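Side-chain contacts in cobalamin biosynthesis protein CobN (Mycobacterium tuberculosis, PDB 7C6O), which probably catalyses, as the large subunit of cobaltochelatase, the ATP-dependent insertion of cobalt into the corrin ring of hydrogenobyrinic acid a,c-diamide during cobalamin biosynthesis: residues A198-G203 with P224-S229; A210-I215 with G220-L225; R236-L241 with V273-A278; S327-D332 with I337-D342. All coordinates share one frame; numbering follows the deposited sequence.

How the contacts relate
All four contacts belong to one alpha/beta unit built on a mixed sheet whose five central parallel strands run 221-227, 190-196, 246-249, 283-289, 321-331. Contacts 1 and 2 have centres about 15 Å apart and share Pro224 and Leu225 of strand 221-227; helices 197-202 and 206-217 supply their other halves. Contact 3 follows in the chain, its centre about 18 Å from that of contact 1, and Leu237 and Leu241 of its helix pack on Leu225. Contact 4, the hairpin closing the far edge, comes last, yet Ala341 touches Ala210 of contact 2. Contacts 3 and 4 stay about 18 Å apart at their nearest atoms. Pro224 faces helix 206-217 and Leu225 helix 235-241, which samples both sheet faces.

Contact 1 (A198-G203 with P224-S229); sequences AQHLAG and PLYCAS
His200 and Tyr226 carry this contact almost alone, laying their rings one on the other as an offset stack. The centroids are 3.8 Å apart and the planes differ by 14°, nearly parallel. The overlap is uneven: Tyr226 CE1 sits over the middle of the imidazole, with its closest approach 3.3 Å to His200 NE2, whereas His200 CD2 lies over the rim of the phenol ring, 3.6 Å from Tyr226 CZ. Nearer the backbones His200 CB also rides over the tyrosine face, a CH-pi contact of 4.1 Å to the ring centroid. His200 reaches across because its CG is anti to the backbone N (chi1 -173°), which carries the imidazole off the helix flank to the strand. Tyr226 meets it with CG placed between its own backbone N and carbonyl carbon, chi1 64°. A second partner fixes the rotation of the imidazole: ND1 is hydrogen-bonded to the hydroxyl of Tyr195 on the neighbouring strand 190-196, whose side chain also touches Tyr226. Pro174 packs on Tyr226 as well. Helix 197-202, which ends at Gly203 in a Schellman motif, is thus fastened to strand 221-227. Together with helix 206-217, it belongs to the beta-alpha-beta crossover from strand 190-196 to strand 221-227, the first crossover among five parallel strands whose 2-1-3-4-5 order is as in flavodoxin-like folds.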
loop_
_atom_site.group_PDB
_atom_site.type_symbol
_atom_site.label_atom_id
_atom_site.label_comp_id
_atom_site.label_asym_id
_atom_site.label_seq_id
_atom_site.Cartn_x
_atom_site.Cartn_y
_atom_site.Cartn_z
ATOM N N ALA A 198 22.441 21.813 -8.758
ATOM C CA ALA A 198 21.927 22.704 -9.793
ATOM C C ALA A 198 21.174 23.884 -9.190
ATOM O O ALA A 198 21.240 25.004 -9.711
ATOM C CB ALA A 198 21.029 21.927 -10.754
ATOM N N GLN A 199 20.448 23.655 -8.092
ATOM C CA GLN A 199 19.747 24.755 -7.438
ATOM C C GLN A 199 20.725 25.693 -6.745
ATOM O O GLN A 199 20.521 26.913 -6.733
ATOM C CB GLN A 199 18.725 24.212 -6.438
ATOM C CG GLN A 199 17.709 23.263 -7.044
ATOM C CD GLN A 199 16.873 23.913 -8.129
ATOM O OE1 GLN A 199 16.496 25.081 -8.025
ATOM N NE2 GLN A 199 16.581 23.158 -9.181
ATOM N N HIS A 200 21.789 25.145 -6.155
ATOM C CA HIS A 200 22.796 25.990 -5.521
ATOM C C HIS A 200 23.458 26.903 -6.545
ATOM O O HIS A 200 23.621 28.107 -6.310
ATOM C CB HIS A 200 23.840 25.123 -4.815
ATOM C CG HIS A 200 24.819 25.906 -3.997
ATOM N ND1 HIS A 200 24.520 26.390 -2.741
ATOM C CD2 HIS A 200 26.090 26.295 -4.256
ATOM C CE1 HIS A 200 25.565 27.040 -2.261
ATOM N NE2 HIS A 200 26.532 26.997 -3.162
ATOM N N LEU A 201 23.833 26.346 -7.699
ATOM C CA LEU A 201 24.490 27.143 -8.732
ATOM C C LEU A 201 23.566 28.228 -9.269
ATOM O O LEU A 201 24.010 29.346 -9.554
ATOM C CB LEU A 201 24.963 26.240 -9.867
ATOM C CG LEU A 201 26.061 25.245 -9.498
ATOM C CD1 LEU A 201 26.438 24.403 -10.701
ATOM C CD2 LEU A 201 27.262 25.989 -8.967
ATOM N N ALA A 202 22.278 27.915 -9.419
ATOM C CA ALA A 202 21.324 28.902 -9.907
ATOM C C ALA A 202 21.063 30.010 -8.897
ATOM O O ALA A 202 20.593 31.086 -9.285
ATOM C CB ALA A 202 20.005 28.219 -10.274
ATOM N N GLY A 203 21.360 29.781 -7.620
ATOM C CA GLY A 203 20.985 30.720 -6.584
ATOM C C GLY A 203 19.577 30.554 -6.061
ATOM O O GLY A 203 19.130 31.384 -5.261
ATOM N N PRO A 224 22.787 22.551 5.839
ATOM C CA PRO A 224 22.383 22.465 4.427
ATOM C C PRO A 224 23.562 22.093 3.539
ATOM O O PRO A 224 24.603 22.755 3.553
ATOM C CB PRO A 224 21.874 23.877 4.117
ATOM C CG PRO A 224 22.610 24.752 5.077
ATOM C CD PRO A 224 22.804 23.941 6.328
ATOM N N LEU A 225 23.392 21.025 2.762
ATOM C CA LEU A 225 24.436 20.515 1.885
ATOM C C LEU A 225 23.859 20.292 0.496
ATOM O O LEU A 225 22.798 19.674 0.356
ATOM C CB LEU A 225 25.020 19.203 2.428
ATOM C CG LEU A 225 25.690 19.262 3.802
ATOM C CD1 LEU A 225 25.978 17.860 4.323
ATOM C CD2 LEU A 225 26.969 20.077 3.727
ATOM N N TYR A 226 24.548 20.793 -0.525
ATOM C CA TYR A 226 24.170 20.524 -1.904
ATOM C C TYR A 226 25.077 19.449 -2.489
ATOM O O TYR A 226 26.224 19.282 -2.068
ATOM C CB TYR A 226 24.228 21.793 -2.762
ATOM C CG TYR A 226 25.605 22.401 -2.911
ATOM C CD1 TYR A 226 26.046 23.387 -2.039
ATOM C CD2 TYR A 226 26.459 21.999 -3.932
ATOM C CE1 TYR A 226 27.303 23.952 -2.175
ATOM C CE2 TYR A 226 27.720 22.555 -4.073
ATOM C CZ TYR A 226 28.134 23.531 -3.192
ATOM O OH TYR A 226 29.385 24.090 -3.327
ATOM N N CYS A 227 24.547 18.716 -3.464
ATOM C CA CYS A 227 25.306 17.657 -4.114
ATOM C C CYS A 227 24.619 17.295 -5.420
ATOM O O CYS A 227 23.445 17.608 -5.635
ATOM C CB CYS A 227 25.434 16.419 -3.220
ATOM S SG CYS A 227 23.885 15.531 -2.965
ATOM N N ALA A 228 25.370 16.624 -6.293
ATOM C CA ALA A 228 24.795 16.186 -7.558
ATOM C C ALA A 228 23.929 14.944 -7.388
ATOM O O ALA A 228 22.912 14.805 -8.078
ATOM C CB ALA A 228 25.902 15.921 -8.580
ATOM N N SER A 229 24.302 14.046 -6.478
ATOM C CA SER A 229 23.553 12.815 -6.274
ATOM C C SER A 229 23.961 12.194 -4.949
ATOM O O SER A 229 25.129 12.255 -4.563
ATOM C CB SER A 229 23.796 11.818 -7.416
ATOM O OG SER A 229 23.244 10.547 -7.112
#

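Contact 2 (A210-I215 with G220-L225); sequences ALCRAI and GRPLPL
Pro222 projects from strand 221-227 into the hollow between Cys212 and Ile215, which lie one helical turn apart on helix 206-217. The pyrrolidine is gripped on two sides. On one, its CB rests 3.8 Å from Cys212 SG and its CG 3.7 Å from Cys212 O. On the other, Ile215 closes in with both branches: CG2 lies 4.0 Å from Pro222 CD, and CD1 reaches Pro222 CB. The isoleucine and proline side chains slide past one another in opposite directions, so they interlock rather than meet end on. Two residues on, Pro224 presents a second bump of the same kind. Its CG lies 3.7 Å from Cys212 SG, and the sulfur therefore fills the notch between the two proline rings, with SG anti to the carbonyl carbon (chi1 -72°). At the other end Gly220 has no side chain, and Ile215 CG2 comes to 3.7 Å from its carbonyl C. Beside this packing, Gly220 N donates to Ile215 O over 2.8 Å, with the donor tilted 31° from the carbonyl plane, tying the turn that leads into strand 221-227 to the last part of the helix. Arg181 lies against Cys212 and Pro222. Apart from that one hydrogen bond the side-chain packing is sulfur and hydrocarbon, touched by the backbone carbonyls of Cys212 and Gly220, and the prolines' missing N-H groups cost the sheet nothing beside strand 190-196, because Arg221, Leu223 and Leu225 make the backbone bonds to it.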
loop_
_atom_site.group_PDB
_atom_site.type_symbol
_atom_site.label_atom_id
_atom_site.label_comp_id
_atom_site.label_asym_id
_atom_site.label_seq_id
_atom_site.Cartn_x
_atom_site.Cartn_y
_atom_site.Cartn_z
ATOM N N ALA A 210 14.435 28.506 4.062
ATOM C CA ALA A 210 13.216 28.449 4.860
ATOM C C ALA A 210 13.185 27.204 5.733
ATOM O O ALA A 210 12.789 27.267 6.903
ATOM C CB ALA A 210 11.991 28.499 3.950
ATOM N N LEU A 211 13.598 26.059 5.182
ATOM C CA LEU A 211 13.638 24.839 5.981
ATOM C C LEU A 211 14.686 24.943 7.081
ATOM O O LEU A 211 14.464 24.468 8.202
ATOM C CB LEU A 211 13.909 23.628 5.090
ATOM C CG LEU A 211 13.844 22.273 5.802
ATOM C CD1 LEU A 211 12.537 22.142 6.578
ATOM C CD2 LEU A 211 13.998 21.126 4.814
ATOM N N CYS A 212 15.828 25.571 6.785
ATOM C CA CYS A 212 16.844 25.781 7.813
ATOM C C CYS A 212 16.310 26.639 8.954
ATOM O O CYS A 212 16.564 26.350 10.128
ATOM C CB CYS A 212 18.093 26.419 7.203
ATOM S SG CYS A 212 19.080 25.317 6.167
ATOM N N ARG A 213 15.569 27.703 8.628
ATOM C CA ARG A 213 14.996 28.544 9.676
ATOM C C ARG A 213 13.966 27.779 10.501
ATOM O O ARG A 213 13.877 27.967 11.720
ATOM C CB ARG A 213 14.374 29.798 9.061
ATOM C CG ARG A 213 15.397 30.750 8.462
ATOM C CD ARG A 213 14.750 32.013 7.930
ATOM N NE ARG A 213 15.734 32.888 7.299
ATOM C CZ ARG A 213 15.450 34.071 6.765
ATOM N NH1 ARG A 213 14.206 34.530 6.784
ATOM N NH2 ARG A 213 16.413 34.797 6.211
ATOM N N ALA A 214 13.188 26.904 9.859
ATOM C CA ALA A 214 12.236 26.086 10.603
ATOM C C ALA A 214 12.953 25.115 11.534
ATOM O O ALA A 214 12.479 24.845 12.644
ATOM C CB ALA A 214 11.322 25.330 9.637
ATOM N N ILE A 215 14.094 24.576 11.094
ATOM C CA ILE A 215 14.891 23.699 11.949
ATOM C C ILE A 215 15.394 24.460 13.168
ATOM O O ILE A 215 15.356 23.952 14.297
ATOM C CB ILE A 215 16.051 23.087 11.141
ATOM C CG1 ILE A 215 15.511 22.087 10.116
ATOM C CG2 ILE A 215 17.072 22.435 12.066
ATOM C CD1 ILE A 215 16.534 21.670 9.083
ATOM N N GLY A 220 16.870 22.926 16.469
ATOM C CA GLY A 220 17.929 22.141 15.873
ATOM C C GLY A 220 19.001 22.987 15.203
ATOM O O GLY A 220 18.894 24.207 15.084
ATOM N N ARG A 221 20.056 22.304 14.764
ATOM C CA ARG A 221 21.172 22.937 14.070
ATOM C C ARG A 221 21.153 22.514 12.608
ATOM O O ARG A 221 21.501 21.365 12.299
ATOM C CB ARG A 221 22.503 22.555 14.722
ATOM C CG ARG A 221 22.621 22.967 16.187
ATOM C CD ARG A 221 23.960 22.556 16.787
ATOM N NE ARG A 221 25.087 23.123 16.051
ATOM C CZ ARG A 221 25.525 24.371 16.194
ATOM N NH1 ARG A 221 24.933 25.196 17.049
ATOM N NH2 ARG A 221 26.557 24.797 15.478
ATOM N N PRO A 222 20.757 23.384 11.682
ATOM C CA PRO A 222 20.650 22.970 10.278
ATOM C C PRO A 222 22.010 22.872 9.603
ATOM O O PRO A 222 22.897 23.703 9.811
ATOM C CB PRO A 222 19.798 24.079 9.648
ATOM C CG PRO A 222 20.069 25.276 10.495
ATOM C CD PRO A 222 20.305 24.772 11.892
ATOM N N LEU A 223 22.165 21.834 8.783
ATOM C CA LEU A 223 23.384 21.596 8.013
ATOM C C LEU A 223 22.986 21.440 6.551
ATOM O O LEU A 223 22.832 20.316 6.051
ATOM C CB LEU A 223 24.134 20.365 8.533
ATOM C CG LEU A 223 25.395 19.915 7.789
ATOM C CD1 LEU A 223 26.426 21.031 7.717
ATOM C CD2 LEU A 223 25.986 18.676 8.442
ATOM N N PRO A 224 22.787 22.551 5.839
ATOM C CA PRO A 224 22.383 22.465 4.427
ATOM C C PRO A 224 23.562 22.093 3.539
ATOM O O PRO A 224 24.603 22.755 3.553
ATOM C CB PRO A 224 21.874 23.877 4.117
ATOM C CG PRO A 224 22.610 24.752 5.077
ATOM C CD PRO A 224 22.804 23.941 6.328
ATOM N N LEU A 225 23.392 21.025 2.762
ATOM C CA LEU A 225 24.436 20.515 1.885
ATOM C C LEU A 225 23.859 20.292 0.496
ATOM O O LEU A 225 22.798 19.674 0.356
ATOM C CB LEU A 225 25.020 19.203 2.428
ATOM C CG LEU A 225 25.690 19.262 3.802
ATOM C CD1 LEU A 225 25.978 17.860 4.323
ATOM C CD2 LEU A 225 26.969 20.077 3.727
#

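Contact 3 (R236-L241 with V273-A278); sequences RLLERL and VEHLAA
Helix 235-241, which packs on the sheet within the connection from strand 221-227 to strand 246-249, is met here by the short helix 274-277, in the connection leading to strand 283-289. Leu238 makes the contact from its side. Its two methyls divide the work, CD1 lying 3.9 Å from His275 CB and CD2 4.0 Å from Leu276 CD2. CD2 also approaches the imidazole at its edge, near the ring plane, at 4.0 Å from His275 CD2, and sits 3.9 Å from His275 O. The leucine side chain crosses both partners at about a right angle. His275 holds its CG between backbone N and carbonyl carbon (chi1 62°), and Leu276 CG lies 3.5 Å above one face of its ring, offset to the rim. His275 NE2 is hydrogen-bonded to Leu230 O, which helps to set the ring's rotation. At the start of helix 274-277, Val273, at the N-cap position, accepts through its O from both Leu276 N and Ala277 N. No hydrogen bond bridges the segments. Leu237 and Leu241 pack on Leu225 of strand 221-227, leaving Leu238 to the short helix: plain packing of a sheet-covering helix with a short connecting one in an alpha/beta fold.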
loop_
_atom_site.group_PDB
_atom_site.type_symbol
_atom_site.label_atom_id
_atom_site.label_comp_id
_atom_site.label_asym_id
_atom_site.label_seq_id
_atom_site.Cartn_x
_atom_site.Cartn_y
_atom_site.Cartn_z
ATOM N N ARG A 236 34.031 12.492 1.015
ATOM C CA ARG A 236 34.068 13.595 1.968
ATOM C C ARG A 236 32.668 14.094 2.306
ATOM O O ARG A 236 32.441 14.596 3.413
ATOM C CB ARG A 236 34.930 14.735 1.424
ATOM C CG ARG A 236 36.412 14.399 1.335
ATOM N N LEU A 237 31.720 13.965 1.374
ATOM C CA LEU A 237 30.333 14.295 1.686
ATOM C C LEU A 237 29.762 13.333 2.720
ATOM O O LEU A 237 29.099 13.757 3.674
ATOM C CB LEU A 237 29.487 14.280 0.413
ATOM C CG LEU A 237 27.976 14.415 0.613
ATOM C CD1 LEU A 237 27.638 15.720 1.316
ATOM C CD2 LEU A 237 27.243 14.316 -0.717
ATOM N N LEU A 238 30.014 12.034 2.548
ATOM C CA LEU A 238 29.559 11.062 3.535
ATOM C C LEU A 238 30.208 11.313 4.890
ATOM O O LEU A 238 29.567 11.145 5.934
ATOM C CB LEU A 238 29.849 9.645 3.043
ATOM C CG LEU A 238 29.073 9.221 1.794
ATOM C CD1 LEU A 238 29.569 7.884 1.275
ATOM C CD2 LEU A 238 27.582 9.161 2.091
ATOM N N GLU A 239 31.480 11.722 4.894
ATOM C CA GLU A 239 32.138 12.086 6.145
ATOM C C GLU A 239 31.423 13.250 6.817
ATOM O O GLU A 239 31.175 13.228 8.028
ATOM C CB GLU A 239 33.604 12.445 5.890
ATOM C CG GLU A 239 34.465 11.311 5.366
ATOM C CD GLU A 239 35.919 11.719 5.222
ATOM O OE1 GLU A 239 36.339 12.670 5.915
ATOM O OE2 GLU A 239 36.640 11.097 4.412
ATOM N N ARG A 240 31.086 14.283 6.039
ATOM C CA ARG A 240 30.405 15.445 6.597
ATOM C C ARG A 240 29.058 15.055 7.191
ATOM O O ARG A 240 28.664 15.568 8.246
ATOM C CB ARG A 240 30.232 16.514 5.518
ATOM C CG ARG A 240 29.863 17.886 6.047
ATOM C CD ARG A 240 31.010 18.501 6.833
ATOM N NE ARG A 240 30.884 19.952 6.933
ATOM C CZ ARG A 240 30.227 20.584 7.901
ATOM N NH1 ARG A 240 29.631 19.891 8.862
ATOM N NH2 ARG A 240 30.167 21.909 7.908
ATOM N N LEU A 241 28.347 14.131 6.538
ATOM C CA LEU A 241 27.067 13.643 7.038
ATOM C C LEU A 241 27.201 12.831 8.318
ATOM O O LEU A 241 26.190 12.598 8.988
ATOM C CB LEU A 241 26.375 12.802 5.964
ATOM C CG LEU A 241 25.816 13.605 4.790
ATOM C CD1 LEU A 241 25.320 12.683 3.687
ATOM C CD2 LEU A 241 24.702 14.523 5.272
ATOM N N VAL A 273 22.033 0.919 -0.615
ATOM C CA VAL A 273 22.127 2.181 0.112
ATOM C C VAL A 273 23.045 1.999 1.313
ATOM O O VAL A 273 22.927 2.721 2.309
ATOM C CB VAL A 273 20.742 2.685 0.560
ATOM C CG1 VAL A 273 19.879 3.035 -0.644
ATOM C CG2 VAL A 273 20.049 1.648 1.442
ATOM N N GLU A 274 23.967 1.034 1.224
ATOM C CA GLU A 274 24.827 0.719 2.363
ATOM C C GLU A 274 25.617 1.937 2.824
ATOM O O GLU A 274 25.822 2.129 4.029
ATOM C CB GLU A 274 25.775 -0.429 2.011
ATOM C CG GLU A 274 25.092 -1.777 1.875
ATOM N N HIS A 275 26.065 2.775 1.885
ATOM C CA HIS A 275 26.832 3.961 2.249
ATOM C C HIS A 275 26.005 4.978 3.026
ATOM O O HIS A 275 26.576 5.764 3.790
ATOM C CB HIS A 275 27.423 4.616 0.997
ATOM C CG HIS A 275 26.397 5.110 0.022
ATOM N ND1 HIS A 275 25.553 4.261 -0.663
ATOM C CD2 HIS A 275 26.088 6.361 -0.394
ATOM C CE1 HIS A 275 24.765 4.968 -1.454
ATOM N NE2 HIS A 275 25.069 6.246 -1.309
ATOM N N LEU A 276 24.682 4.980 2.856
ATOM C CA LEU A 276 23.820 5.863 3.630
ATOM C C LEU A 276 23.293 5.193 4.894
ATOM O O LEU A 276 23.178 5.846 5.937
ATOM C CB LEU A 276 22.653 6.350 2.768
ATOM C CG LEU A 276 23.067 7.213 1.575
ATOM C CD1 LEU A 276 21.890 7.489 0.652
ATOM C CD2 LEU A 276 23.685 8.514 2.060
ATOM N N ALA A 277 22.970 3.899 4.820
ATOM C CA ALA A 277 22.549 3.173 6.014
ATOM C C ALA A 277 23.646 3.147 7.069
ATOM O O ALA A 277 23.351 3.112 8.269
ATOM C CB ALA A 277 22.137 1.746 5.648
ATOM N N ALA A 278 24.914 3.175 6.644
ATOM C CA ALA A 278 26.019 3.145 7.597
ATOM C C ALA A 278 26.000 4.355 8.523
ATOM O O ALA A 278 26.486 4.273 9.656
ATOM C CB ALA A 278 27.352 3.064 6.854
#

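Contact 4 (S327-D332 with I337-D342); sequences SFKEID and ISYVAD
Lys329 crosses its diagonal neighbour Ile337 obliquely: Lys329 CG is 3.6 Å from Ile337 CG2, and Lys329 CE is 3.6 Å from Ile337 CD1. The lysine stays extended as far as CE, then bends at chi4 (-69°). Lys329 CB also meets Tyr339 CE2 at 3.8 Å, the two residues being a non-hydrogen-bonded pair. On the opposite face the Glu330 and Val340 side chains cross at about a right angle, Glu330 CG to Val340 CG2 3.8 Å. Past the strand end, Asp342 lies beside Phe328 pointing the same way, its CB at the ring edge, in plane, 4.0 Å from Phe328 CE2. Four backbone bonds join the strands. Those of the Glu330-Ser338 pair are nearly collinear with their carbonyls (Glu330 N to Ser338 O, 2.8 Å), while those of Phe328-Val340 tilt from the carbonyl planes. Further out, Asp342 OD1 caps helix 343-361 through Arg345 N, and Trp296 meets the Phe328 ring. The antiparallel hairpin thus ends the sheet with mixed chemistry: aliphatic lysine carbons packed on isoleucine and tyrosine, the carboxylates of Glu330 and Asp342 held by the backbone N and the guanidinium of Arg293 respectively, and Ser327 OG buried without a modelled partner.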
loop_
_atom_site.group_PDB
_atom_site.type_symbol
_atom_site.label_atom_id
_atom_site.label_comp_id
_atom_site.label_asym_id
_atom_site.label_seq_id
_atom_site.Cartn_x
_atom_site.Cartn_y
_atom_site.Cartn_z
ATOM N N SER A 327 7.895 22.847 -0.205
ATOM C CA SER A 327 8.129 23.836 -1.249
ATOM C C SER A 327 7.424 23.383 -2.518
ATOM O O SER A 327 7.109 22.202 -2.690
ATOM C CB SER A 327 9.625 24.058 -1.511
ATOM O OG SER A 327 10.204 22.952 -2.173
ATOM N N PHE A 328 7.168 24.343 -3.405
ATOM C CA PHE A 328 6.344 24.116 -4.583
ATOM C C PHE A 328 6.929 24.861 -5.771
ATOM O O PHE A 328 7.414 25.988 -5.635
ATOM C CB PHE A 328 4.894 24.561 -4.335
ATOM C CG PHE A 328 4.255 23.886 -3.151
ATOM C CD1 PHE A 328 3.495 22.739 -3.315
ATOM C CD2 PHE A 328 4.434 24.387 -1.871
ATOM C CE1 PHE A 328 2.918 22.110 -2.225
ATOM C CE2 PHE A 328 3.865 23.760 -0.777
ATOM C CZ PHE A 328 3.105 22.623 -0.955
ATOM N N LYS A 329 6.873 24.218 -6.933
ATOM C CA LYS A 329 7.464 24.752 -8.153
ATOM C C LYS A 329 6.593 25.874 -8.701
ATOM O O LYS A 329 5.398 25.676 -8.952
ATOM C CB LYS A 329 7.628 23.626 -9.173
ATOM C CG LYS A 329 8.011 24.050 -10.579
ATOM C CD LYS A 329 8.428 22.828 -11.393
ATOM C CE LYS A 329 8.628 23.152 -12.862
ATOM N NZ LYS A 329 7.346 23.474 -13.547
ATOM N N GLU A 330 7.182 27.052 -8.878
ATOM C CA GLU A 330 6.493 28.200 -9.447
ATOM C C GLU A 330 7.275 28.707 -10.651
ATOM O O GLU A 330 8.510 28.672 -10.661
ATOM C CB GLU A 330 6.321 29.310 -8.405
ATOM C CG GLU A 330 5.683 28.841 -7.095
ATOM C CD GLU A 330 4.235 28.395 -7.255
ATOM O OE1 GLU A 330 3.581 28.809 -8.234
ATOM O OE2 GLU A 330 3.748 27.630 -6.392
ATOM N N ILE A 331 6.552 29.166 -11.670
ATOM C CA ILE A 331 7.141 29.610 -12.927
ATOM C C ILE A 331 6.812 31.082 -13.129
ATOM O O ILE A 331 5.696 31.522 -12.831
ATOM C CB ILE A 331 6.634 28.765 -14.117
ATOM C CG1 ILE A 331 6.905 27.281 -13.869
ATOM C CG2 ILE A 331 7.288 29.212 -15.417
ATOM C CD1 ILE A 331 6.554 26.389 -15.042
ATOM N N ASP A 332 7.787 31.844 -13.625
ATOM C CA ASP A 332 7.594 33.254 -13.919
ATOM C C ASP A 332 7.350 33.442 -15.417
ATOM O O ASP A 332 7.095 32.485 -16.157
ATOM C CB ASP A 332 8.789 34.072 -13.412
ATOM C CG ASP A 332 10.099 33.730 -14.118
ATOM O OD1 ASP A 332 10.110 32.882 -15.035
ATOM O OD2 ASP A 332 11.134 34.322 -13.745
ATOM N N ILE A 337 12.126 28.724 -13.444
ATOM C CA ILE A 337 11.518 27.973 -12.354
ATOM C C ILE A 337 12.148 28.395 -11.036
ATOM O O ILE A 337 13.366 28.607 -10.952
ATOM C CB ILE A 337 11.687 26.459 -12.585
ATOM C CG1 ILE A 337 11.049 26.050 -13.913
ATOM C CG2 ILE A 337 11.099 25.665 -11.428
ATOM C CD1 ILE A 337 11.464 24.674 -14.386
ATOM N N SER A 338 11.319 28.519 -10.005
ATOM C CA SER A 338 11.785 28.748 -8.649
ATOM C C SER A 338 10.936 27.921 -7.695
ATOM O O SER A 338 9.740 27.724 -7.921
ATOM C CB SER A 338 11.721 30.232 -8.269
ATOM O OG SER A 338 12.108 30.427 -6.921
ATOM N N TYR A 339 11.566 27.424 -6.637
ATOM C CA TYR A 339 10.868 26.666 -5.606
ATOM C C TYR A 339 10.601 27.581 -4.419
ATOM O O TYR A 339 11.537 28.121 -3.820
ATOM C CB TYR A 339 11.671 25.434 -5.193
ATOM C CG TYR A 339 11.565 24.305 -6.196
ATOM C CD1 TYR A 339 12.465 24.195 -7.249
ATOM C CD2 TYR A 339 10.549 23.361 -6.101
ATOM C CE1 TYR A 339 12.365 23.170 -8.170
ATOM C CE2 TYR A 339 10.440 22.332 -7.018
ATOM C CZ TYR A 339 11.351 22.242 -8.051
ATOM O OH TYR A 339 11.244 21.217 -8.965
ATOM N N VAL A 340 9.324 27.764 -4.097
ATOM C CA VAL A 340 8.882 28.683 -3.056
ATOM C C VAL A 340 8.385 27.860 -1.876
ATOM O O VAL A 340 7.562 26.952 -2.046
ATOM C CB VAL A 340 7.789 29.629 -3.579
ATOM C CG1 VAL A 340 7.368 30.603 -2.502
ATOM C CG2 VAL A 340 8.283 30.371 -4.813
ATOM N N ALA A 341 8.875 28.180 -0.682
ATOM C CA ALA A 341 8.618 27.357 0.489
ATOM C C ALA A 341 7.365 27.800 1.234
ATOM O O ALA A 341 7.010 28.982 1.259
ATOM C CB ALA A 341 9.816 27.386 1.438
ATOM N N ASP A 342 6.700 26.817 1.849
ATOM C CA ASP A 342 5.561 27.030 2.729
ATOM C C ASP A 342 6.071 26.985 4.161
ATOM O O ASP A 342 6.444 25.901 4.639
ATOM C CB ASP A 342 4.505 25.943 2.496
ATOM C CG ASP A 342 3.248 26.124 3.346
ATOM O OD1 ASP A 342 3.348 26.457 4.544
ATOM O OD2 ASP A 342 2.144 25.907 2.803
#